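Local coordinates for putative NADH dehydrogenase/NAD(P)H nitroreductase (Bacteroides thetaiotaomicron VPI-5482, PDB 3KWK), which binds flavin mononucleotide as a member of the nitroreductase family and probably acts as an NAD(P)H-dependent oxidoreductase, at the interface of chains A and B. Coordinates in Å, arbitrary orientation; residue numbers count along the deposited sequence, not the author numbering. Chains: chain A/B, Putative NADH dehydrogenase/NAD(P)H nitroreductase.

Contact 1: the interface of chains A and B. Residues chain A 12, 15, 110-111, 114-115; chain B 10, 12-13, 16.
B:Asn10 caps the start of helix 11-18 of its own chain and at the same time bonds to A:Ser114, in a helix-against-helix patch of the two-fold dimer of a nitroreductase-family flavoprotein. Followed outward, its CB leads to a CG placed between the backbone N and the carbonyl carbon (chi1 60°), which turns the amide back over the helix start and lays CG against the CB of A:Ser114. OD1, also near this CB and OG, accepts the backbone N of B:Leu13 at 2.9 Å in a nearly straight bond (174° at H), an N-cap that fixes the amide's rotation. ND2 is thereby aimed across the boundary, near the CG of A:Met115, and donates to the hydroxyl OG of A:Ser114 at 3.0 Å, with OG tilted 22° from the amide plane. The same hydroxyl donates to the carbonyl O of A:Ala111 at 2.7 Å, one turn back in helix 97-114, so it donates within chain A and accepts from chain B.

Beside this polar pair, B:Leu13 sends its two branches to different partners: CD2 packs on the CB of A:Ala111 at 3.7 Å, while CD1 meets the selenium SE of selenomethionine A:Met115 at 4.0 Å, the two side chains crossing at about a right angle. The CB of B:Ala12 lies against A:Asn15, 3.7 Å from its CG, and also faces the CB of A:Ser114. Farther along, CD1 of B:Ile16 reaches the CB of A:Leu110.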
# COMPACT_ATOMS: atom_id res chain seq x y z
N ALA A 12 12.24 9.92 -3.14
CA ALA A 12 11.16 8.95 -2.94
C ALA A 12 10.87 8.75 -1.43
O ALA A 12 9.71 8.72 -0.97
CB ALA A 12 11.46 7.59 -3.62
N ASN A 15 9.19 11.76 0.11
CA ASN A 15 7.73 11.82 -0.20
C ASN A 15 6.95 10.84 0.69
O ASN A 15 5.88 11.15 1.18
CB ASN A 15 7.54 11.53 -1.70
CG ASN A 15 6.08 11.38 -2.11
OD1 ASN A 15 5.64 10.29 -2.39
ND2 ASN A 15 5.37 12.48 -2.14
N LEU A 110 0.61 8.72 -2.32
CA LEU A 110 1.99 9.16 -2.49
C LEU A 110 2.10 10.07 -3.71
O LEU A 110 2.73 11.15 -3.67
CB LEU A 110 2.94 7.98 -2.55
CG LEU A 110 3.15 7.22 -1.27
CD1 LEU A 110 4.01 5.96 -1.55
CD2 LEU A 110 3.83 8.08 -0.27
N ALA A 111 1.44 9.69 -4.81
CA ALA A 111 1.42 10.48 -6.01
C ALA A 111 0.83 11.87 -5.76
O ALA A 111 1.41 12.89 -6.16
CB ALA A 111 0.60 9.72 -7.14
N SER A 114 3.23 14.07 -3.88
CA SER A 114 4.39 14.47 -4.69
C SER A 114 4.13 15.61 -5.68
O SER A 114 5.04 16.22 -6.16
CB SER A 114 4.95 13.27 -5.52
OG SER A 114 4.11 12.93 -6.63
N MSE A 115 2.85 15.87 -5.96
CA MSE A 115 2.39 16.88 -6.91
C MSE A 115 1.67 18.03 -6.20
O MSE A 115 0.92 18.78 -6.79
CB MSE A 115 1.48 16.24 -7.97
CG MSE A 115 2.27 15.21 -8.84
SE MSE A 115 1.24 14.50 -10.27
CE MSE A 115 0.20 13.28 -9.28
N ASN B 10 7.93 13.59 -11.43
CA ASN B 10 8.93 13.85 -10.37
C ASN B 10 9.60 12.53 -9.87
O ASN B 10 9.24 11.47 -10.32
CB ASN B 10 8.20 14.56 -9.25
CG ASN B 10 7.07 13.72 -8.68
OD1 ASN B 10 7.35 12.65 -8.20
ND2 ASN B 10 5.80 14.19 -8.74
N ALA B 12 9.50 10.88 -7.03
CA ALA B 12 8.61 9.96 -6.31
C ALA B 12 7.79 9.10 -7.29
O ALA B 12 7.64 7.87 -7.13
CB ALA B 12 7.68 10.71 -5.32
N LEU B 13 7.20 9.75 -8.28
CA LEU B 13 6.46 9.04 -9.31
C LEU B 13 7.38 8.11 -10.08
O LEU B 13 7.01 6.98 -10.28
CB LEU B 13 5.79 10.01 -10.29
CG LEU B 13 4.58 10.77 -9.77
CD1 LEU B 13 4.19 11.82 -10.87
CD2 LEU B 13 3.44 9.81 -9.45
N ILE B 16 7.79 4.97 -8.04
CA ILE B 16 6.58 4.19 -8.09
C ILE B 16 6.48 3.40 -9.42
O ILE B 16 6.09 2.22 -9.46
CB ILE B 16 5.33 5.09 -7.91
CG1 ILE B 16 5.20 5.53 -6.44
CG2 ILE B 16 4.04 4.38 -8.40
CD1 ILE B 16 4.26 6.76 -6.18

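Contact 2: the interface of chains A and B. Residues chain A 19, 106, 109, 164; chain B 44-46.
This is a loop-to-pocket contact of a two-fold homodimer, in which residues 44-46 of chain B lie against basic FMN-site residues of chain A and against its helix 97-114. It ties the chains together beside a flavin site, consistent with the nitroreductase family, whose members typically build their FMN pockets at the dimer interface.

A:Arg19 and A:Lys164, both residues of the FMN site, grip successive backbone carbonyls of the loop. The terminal NH2 of A:Arg19 donates to O of B:Ser44 at 3.0 Å; the bond is straight (167° at H), and the acceptor lies in the guanidinium plane, at its edge. The arginine leaves the backbone with CG opposite N (chi1 180°) and then bends at chi2 and chi3, which swings the guanidinium toward the loop. One face of that group carries CD of B:Pro46, 3.7 Å above the plane and offset toward the rim; the ring and the arginine side chain cross at about a right angle.

The side-chain amino group NZ of A:Lys164, brought round by a bend at chi4, donates to O of B:Ala45 at 2.8 Å. It approaches from above that carbonyl's plane, 48° out of it. NZ also lies at the guanidinium edge of A:Arg19; the two basic groups, if both charged, would probably favour an anionic ligand.

Water adds to the grip on B:Ser44: water 1 lies 2.8 Å from O of B:Ser44 and also bonds to NE of A:Arg19, and water 2 joins the same oxygen to the arginine's own carbonyl. Water 3 bridges the hydroxyl OG of B:Ser44 to the backbone N of A:Lys164. On the helix side, the B:Pro46 ring packs against A:Gln106, whose CD is 3.6 Å from the proline CD, and against a methyl of A:Leu109.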
# COMPACT_ATOMS: atom_id res chain seq x y z
N ARG A 19 4.08 12.42 3.30
CA ARG A 19 2.67 12.18 3.06
C ARG A 19 1.86 12.27 4.37
O ARG A 19 2.29 11.77 5.42
CB ARG A 19 2.46 10.80 2.42
CG ARG A 19 1.04 10.41 2.11
CD ARG A 19 0.70 8.92 2.31
NE ARG A 19 1.00 8.52 3.69
CZ ARG A 19 0.24 8.82 4.75
NH1 ARG A 19 -0.96 9.38 4.62
NH2 ARG A 19 0.68 8.49 5.96
N GLN A 106 -2.21 3.35 -1.73
CA GLN A 106 -1.06 4.01 -1.12
C GLN A 106 -0.25 4.70 -2.22
O GLN A 106 0.24 5.83 -2.04
CB GLN A 106 -0.15 3.03 -0.36
CG GLN A 106 1.13 3.63 0.22
CD GLN A 106 0.91 4.73 1.22
OE1 GLN A 106 -0.24 5.03 1.59
NE2 GLN A 106 2.01 5.32 1.71
N LEU A 109 -2.04 7.93 -2.92
CA LEU A 109 -1.76 8.95 -1.87
C LEU A 109 -0.36 9.55 -1.99
O LEU A 109 -0.19 10.77 -1.88
CB LEU A 109 -1.91 8.31 -0.49
CG LEU A 109 -3.29 7.76 -0.09
CD1 LEU A 109 -3.23 7.08 1.34
CD2 LEU A 109 -4.38 8.84 -0.16
N LYS A 164 5.79 8.70 12.88
CA LYS A 164 5.30 7.49 13.49
C LYS A 164 6.39 6.51 13.86
O LYS A 164 6.12 5.45 14.40
CB LYS A 164 4.34 6.78 12.56
CG LYS A 164 3.19 7.62 11.98
CD LYS A 164 2.20 6.67 11.29
CE LYS A 164 1.03 7.39 10.69
NZ LYS A 164 1.32 7.79 9.30
N SER B 44 5.58 4.77 8.10
CA SER B 44 5.00 6.06 7.63
C SER B 44 3.69 5.85 6.90
O SER B 44 3.07 6.83 6.50
CB SER B 44 5.98 6.75 6.69
OG SER B 44 7.22 6.96 7.36
N ALA B 45 3.26 4.61 6.76
CA ALA B 45 1.96 4.32 6.14
C ALA B 45 0.77 5.02 6.82
O ALA B 45 0.77 5.34 8.03
CB ALA B 45 1.70 2.78 6.17
N PRO B 46 -0.32 5.20 6.04
CA PRO B 46 -1.56 5.63 6.67
C PRO B 46 -2.09 4.46 7.52
O PRO B 46 -1.62 3.33 7.36
CB PRO B 46 -2.49 5.88 5.48
CG PRO B 46 -1.95 4.98 4.38
CD PRO B 46 -0.46 5.04 4.58
O HOH W 1 3.62 7.29 3.80
O HOH W 2 3.98 9.85 6.05
O HOH W 3 6.34 8.32 10.10

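The C-alpha centres of contact 1 and contact 2 lie about 12 Å apart on one dimer interface. Helix 97-114 of chain A runs through both: A:Gln106 and A:Leu109 face contact 2, while A:Leu110, A:Ala111 and A:Ser114, nearer the helix's C-terminal end, serve contact 1. A:Arg19 directly follows helix 11-18, which supplies A:Ala12 and A:Asn15 to contact 1. The two-fold axis repeats each patch with chains exchanged. Helix packing at contact 1 may therefore help set the position of the partner's loop beside the FMN-site residues at contact 2, which would be consistent with a link between assembly and formation of the flavin pocket.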